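Local coordinates for putative Nitroreductase (Desulfovibrio desulfuricans subsp. desulfuricans str. G20, PDB 3E39), which binds flavin mononucleotide and is probably an FMN-dependent oxidoreductase of the nitroreductase family, at residues Gly77-Glu89 / Leu138-Gly152. Sequence-based numbering, arbitrary orientation.
Sequences GAKVIILVFLDRE and LDPARLSFEAAIAAG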
loop_
_atom_site.group_PDB
_atom_site.type_symbol
_atom_site.label_atom_id
_atom_site.label_comp_id
_atom_site.label_asym_id
_atom_site.label_seq_id
_atom_site.Cartn_x
_atom_site.Cartn_y
_atom_site.Cartn_z
ATOM N N GLY A 77 -20.116 -3.495 14.423
ATOM C CA GLY A 77 -19.446 -4.583 15.144
ATOM C C GLY A 77 -18.001 -4.302 15.526
ATOM O O GLY A 77 -17.468 -4.900 16.466
ATOM N N ALA A 78 -17.365 -3.382 14.800
ATOM C CA ALA A 78 -15.967 -3.030 15.034
ATOM C C ALA A 78 -15.787 -2.347 16.378
ATOM O O ALA A 78 -16.729 -1.754 16.903
ATOM C CB ALA A 78 -15.474 -2.114 13.922
ATOM N N LYS A 79 -14.604 -2.471 16.959
ATOM C CA LYS A 79 -14.299 -1.776 18.215
ATOM C C LYS A 79 -13.640 -0.445 17.955
ATOM O O LYS A 79 -13.779 0.495 18.760
ATOM C CB LYS A 79 -13.430 -2.632 19.150
ATOM C CG LYS A 79 -14.061 -3.981 19.481
ATOM C CD LYS A 79 -15.537 -3.877 19.891
ATOM C CE LYS A 79 -16.238 -5.195 19.720
ATOM N NZ LYS A 79 -17.716 -5.098 19.871
ATOM N N VAL A 80 -12.915 -0.357 16.840
ATOM C CA VAL A 80 -12.338 0.917 16.430
ATOM C C VAL A 80 -12.379 1.006 14.900
ATOM O O VAL A 80 -12.235 0.005 14.201
ATOM C CB VAL A 80 -10.888 1.104 16.964
ATOM C CG1 VAL A 80 -9.949 0.048 16.399
ATOM C CG2 VAL A 80 -10.364 2.552 16.681
ATOM N N ILE A 81 -12.624 2.214 14.407
ATOM C CA ILE A 81 -12.603 2.531 12.990
ATOM C C ILE A 81 -11.593 3.684 12.803
ATOM O O ILE A 81 -11.615 4.672 13.564
ATOM C CB ILE A 81 -13.997 2.933 12.480
ATOM C CG1 ILE A 81 -14.933 1.707 12.554
ATOM C CG2 ILE A 81 -13.938 3.411 11.024
ATOM C CD1 ILE A 81 -16.386 1.995 12.343
ATOM N N ILE A 82 -10.678 3.536 11.848
ATOM C CA ILE A 82 -9.736 4.592 11.519
ATOM C C ILE A 82 -10.124 5.120 10.123
ATOM O O ILE A 82 -10.100 4.388 9.124
ATOM C CB ILE A 82 -8.241 4.128 11.553
ATOM C CG1 ILE A 82 -7.822 3.696 12.968
ATOM C CG2 ILE A 82 -7.280 5.279 11.063
ATOM C CD1 ILE A 82 -6.450 3.007 13.017
ATOM N N LEU A 83 -10.551 6.372 10.073
ATOM C CA LEU A 83 -10.833 7.021 8.809
ATOM C C LEU A 83 -9.542 7.608 8.241
ATOM O O LEU A 83 -8.773 8.265 8.963
ATOM C CB LEU A 83 -11.920 8.079 8.954
ATOM C CG LEU A 83 -13.228 7.625 9.591
ATOM C CD1 LEU A 83 -14.230 8.801 9.660
ATOM C CD2 LEU A 83 -13.817 6.465 8.841
ATOM N N VAL A 84 -9.294 7.329 6.963
ATOM C CA VAL A 84 -8.108 7.800 6.270
ATOM C C VAL A 84 -8.486 8.821 5.197
ATOM O O VAL A 84 -9.391 8.589 4.393
ATOM C CB VAL A 84 -7.395 6.612 5.611
ATOM C CG1 VAL A 84 -6.039 7.037 5.013
ATOM C CG2 VAL A 84 -7.244 5.474 6.639
ATOM N N PHE A 85 -7.747 9.931 5.162
ATOM C CA PHE A 85 -7.997 11.004 4.219
ATOM C C PHE A 85 -6.686 11.496 3.612
ATOM O O PHE A 85 -5.582 11.216 4.105
ATOM C CB PHE A 85 -8.600 12.249 4.907
ATOM C CG PHE A 85 -9.800 11.969 5.747
ATOM C CD1 PHE A 85 -9.644 11.521 7.051
ATOM C CD2 PHE A 85 -11.083 12.174 5.254
ATOM C CE1 PHE A 85 -10.735 11.240 7.830
ATOM C CE2 PHE A 85 -12.181 11.899 6.045
ATOM C CZ PHE A 85 -12.011 11.437 7.324
ATOM N N LEU A 86 -6.808 12.180 2.487
ATOM C CA LEU A 86 -5.706 12.969 1.975
ATOM C C LEU A 86 -6.077 14.429 2.221
ATOM O O LEU A 86 -7.226 14.855 2.017
ATOM C CB LEU A 86 -5.455 12.785 0.481
ATOM C CG LEU A 86 -4.955 11.422 0.032
ATOM C CD1 LEU A 86 -5.049 11.260 -1.444
ATOM C CD2 LEU A 86 -3.524 11.233 0.517
ATOM N N ASP A 87 -5.095 15.178 2.689
ATOM C CA ASP A 87 -5.216 16.627 2.839
ATOM C C ASP A 87 -5.020 17.205 1.442
ATOM O O ASP A 87 -3.947 17.102 0.843
ATOM C CB ASP A 87 -4.162 17.131 3.808
ATOM C CG ASP A 87 -4.186 18.651 3.986
ATOM O OD1 ASP A 87 -4.632 19.383 3.094
ATOM O OD2 ASP A 87 -3.694 19.116 5.012
ATOM N N ARG A 88 -6.056 17.820 0.907
ATOM C CA ARG A 88 -5.991 18.377 -0.451
ATOM C C ARG A 88 -4.902 19.423 -0.643
ATOM O O ARG A 88 -4.393 19.561 -1.753
ATOM C CB ARG A 88 -7.350 18.933 -0.886
ATOM C CG ARG A 88 -8.410 17.840 -0.994
ATOM C CD ARG A 88 -9.754 18.355 -1.514
ATOM N NE ARG A 88 -10.782 17.317 -1.498
ATOM C CZ ARG A 88 -10.966 16.402 -2.452
ATOM N NH1 ARG A 88 -10.181 16.353 -3.519
ATOM N NH2 ARG A 88 -11.912 15.498 -2.309
ATOM N N GLU A 89 -4.539 20.139 0.421
ATOM C CA GLU A 89 -3.461 21.133 0.322
ATOM C C GLU A 89 -2.080 20.506 0.181
ATOM O O GLU A 89 -1.204 21.083 -0.445
ATOM C CB GLU A 89 -3.486 22.086 1.526
ATOM C CG GLU A 89 -4.657 23.030 1.472
ATOM C CD GLU A 89 -4.641 23.843 0.180
ATOM O OE1 GLU A 89 -3.576 24.452 -0.107
ATOM O OE2 GLU A 89 -5.663 23.843 -0.553
ATOM N N LEU A 138 -16.629 17.605 8.854
ATOM C CA LEU A 138 -15.405 17.688 8.032
ATOM C C LEU A 138 -15.712 18.377 6.691
ATOM O O LEU A 138 -16.822 18.314 6.177
ATOM C CB LEU A 138 -14.794 16.299 7.816
ATOM C CG LEU A 138 -14.427 15.508 9.075
ATOM C CD1 LEU A 138 -13.966 14.062 8.758
ATOM C CD2 LEU A 138 -13.364 16.266 9.864
ATOM N N ASP A 139 -14.699 19.015 6.132
ATOM C CA ASP A 139 -14.837 19.810 4.928
ATOM C C ASP A 139 -14.319 19.031 3.711
ATOM O O ASP A 139 -13.119 18.780 3.621
ATOM C CB ASP A 139 -14.022 21.091 5.144
ATOM C CG ASP A 139 -14.160 22.096 4.020
ATOM O OD1 ASP A 139 -14.974 21.889 3.106
ATOM O OD2 ASP A 139 -13.429 23.111 4.104
ATOM N N PRO A 140 -15.222 18.634 2.799
ATOM C CA PRO A 140 -14.758 17.933 1.606
ATOM C C PRO A 140 -13.867 18.790 0.702
ATOM O O PRO A 140 -13.202 18.247 -0.178
ATOM C CB PRO A 140 -16.056 17.532 0.884
ATOM C CG PRO A 140 -17.173 17.774 1.851
ATOM C CD PRO A 140 -16.692 18.801 2.804
ATOM N N ALA A 141 -13.853 20.110 0.897
ATOM C CA ALA A 141 -12.979 20.982 0.119
ATOM C C ALA A 141 -11.554 20.903 0.668
ATOM O O ALA A 141 -10.587 21.288 -0.003
ATOM C CB ALA A 141 -13.496 22.434 0.151
ATOM N N ARG A 142 -11.405 20.383 1.883
ATOM C CA ARG A 142 -10.090 20.260 2.496
ATOM C C ARG A 142 -9.558 18.839 2.470
ATOM O O ARG A 142 -8.345 18.642 2.428
ATOM C CB ARG A 142 -10.113 20.683 3.948
ATOM C CG ARG A 142 -8.729 20.655 4.615
ATOM C CD ARG A 142 -7.648 21.427 3.771
ATOM N NE ARG A 142 -6.308 21.312 4.335
ATOM C CZ ARG A 142 -5.909 21.933 5.441
ATOM N NH1 ARG A 142 -6.736 22.726 6.128
ATOM N NH2 ARG A 142 -4.672 21.750 5.877
ATOM N N LEU A 143 -10.474 17.871 2.506
ATOM C CA LEU A 143 -10.088 16.471 2.637
ATOM C C LEU A 143 -10.714 15.566 1.590
ATOM O O LEU A 143 -11.879 15.759 1.230
ATOM C CB LEU A 143 -10.553 16.011 4.030
ATOM C CG LEU A 143 -9.972 16.718 5.280
ATOM C CD1 LEU A 143 -10.827 16.360 6.514
ATOM C CD2 LEU A 143 -8.496 16.387 5.464
ATOM N N SER A 144 -9.921 14.615 1.078
ATOM C CA SER A 144 -10.381 13.554 0.195
ATOM C C SER A 144 -10.471 12.302 1.075
ATOM O O SER A 144 -9.485 11.929 1.695
ATOM C CB SER A 144 -9.399 13.315 -0.954
ATOM O OG SER A 144 -9.715 12.117 -1.602
ATOM N N PHE A 145 -11.658 11.703 1.148
ATOM C CA PHE A 145 -11.913 10.552 1.970
ATOM C C PHE A 145 -11.428 9.336 1.204
ATOM O O PHE A 145 -11.970 9.023 0.146
ATOM C CB PHE A 145 -13.409 10.505 2.320
ATOM C CG PHE A 145 -13.829 9.353 3.198
ATOM C CD1 PHE A 145 -12.993 8.823 4.184
ATOM C CD2 PHE A 145 -15.127 8.843 3.091
ATOM C CE1 PHE A 145 -13.413 7.765 4.985
ATOM C CE2 PHE A 145 -15.553 7.805 3.917
ATOM C CZ PHE A 145 -14.697 7.269 4.871
ATOM N N GLU A 146 -10.406 8.662 1.746
ATOM C CA GLU A 146 -9.771 7.527 1.058
ATOM C C GLU A 146 -10.240 6.125 1.454
ATOM O O GLU A 146 -10.368 5.251 0.591
ATOM C CB GLU A 146 -8.262 7.604 1.260
ATOM C CG GLU A 146 -7.653 8.870 0.758
ATOM C CD GLU A 146 -7.706 8.957 -0.750
ATOM O OE1 GLU A 146 -7.089 8.100 -1.433
ATOM O OE2 GLU A 146 -8.379 9.877 -1.237
ATOM N N ALA A 147 -10.467 5.898 2.746
ATOM C CA ALA A 147 -10.827 4.569 3.251
ATOM C C ALA A 147 -11.208 4.625 4.703
ATOM O O ALA A 147 -10.866 5.586 5.380
ATOM C CB ALA A 147 -9.586 3.640 3.132
ATOM N N ALA A 148 -11.903 3.590 5.181
ATOM C CA ALA A 148 -12.140 3.403 6.613
ATOM C C ALA A 148 -11.593 2.018 6.933
ATOM O O ALA A 148 -11.814 1.110 6.178
ATOM C CB ALA A 148 -13.633 3.454 6.962
ATOM N N ILE A 149 -10.880 1.861 8.037
ATOM C CA ILE A 149 -10.402 0.558 8.462
ATOM C C ILE A 149 -11.180 0.241 9.719
ATOM O O ILE A 149 -11.113 1.009 10.698
ATOM C CB ILE A 149 -8.918 0.519 8.837
ATOM C CG1 ILE A 149 -8.062 1.022 7.694
ATOM C CG2 ILE A 149 -8.492 -0.926 9.178
ATOM C CD1 ILE A 149 -6.603 0.941 7.982
ATOM N N ALA A 150 -11.943 -0.848 9.663
ATOM C CA ALA A 150 -12.701 -1.343 10.808
ATOM C C ALA A 150 -11.840 -2.403 11.452
ATOM O O ALA A 150 -11.259 -3.217 10.731
ATOM C CB ALA A 150 -14.049 -1.964 10.348
ATOM N N ALA A 151 -11.763 -2.414 12.779
ATOM C CA ALA A 151 -10.895 -3.343 13.488
ATOM C C ALA A 151 -11.433 -3.822 14.839
ATOM O O ALA A 151 -12.277 -3.190 15.457
ATOM C CB ALA A 151 -9.474 -2.717 13.681
ATOM N N GLY A 152 -10.876 -4.933 15.296
ATOM C CA GLY A 152 -11.212 -5.511 16.603
ATOM C C GLY A 152 -10.468 -6.820 16.792
ATOM O O GLY A 152 -9.701 -7.245 15.918
HETATM O O HOH W 1 -13.951 15.389 -0.650
HETATM O O HOH W 2 -7.894 22.624 0.701
#
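Asp87 OD1 is gripped from opposite faces of its carboxylate: Arg142 NE comes in at 2.8 Å, nearly straight at 169°, and the backbone N of Glu89, closing an Asx turn, meets it from the other face. Arg142 takes the carboxylate side-on, its NH2 giving a second bond to Asp87 OD2 on the syn side (2.9 Å), although the two planes stand 57° apart. The arginine chain bends at chi2 (51°) to get there, and Arg51 forms a further salt bridge with OD2. Arg88 reaches, extended from CG to NE, over the turn before strand 143-152; its NE bonds Pro140 O at 2.9 Å, one guanidinium face lies on Ser144 CB, and a water links NH2 to Leu143 O. Strands 80-87 and 143-152 run antiparallel as the central pair of the sheet that this chain forms in its nitroreductase fold. Two classic bulges interrupt the pairing: the backbone N atoms of Lys79 and Val80 both donate to Ala151 O, while Glu146 N bonds Val84 O at 2.8 Å and Ala147 N adds a weak bond to the same oxygen. On one face the Phe85 ring reaches Phe145 CD1 through CE2 (3.7 Å), the two rings lying obliquely, and sets CZ against Leu138 CD1 (3.6 Å); Leu170 of the second subunit packs on Phe85. The other face lies against helix 94-114, where Glu146 folds over Leu86, its OE2 accepting from Ser144 OG at 2.6 Å and its OE1 bonded to His98. Farther along that face, the side chain of Ala147 lies about 7 Å from the bound FMN.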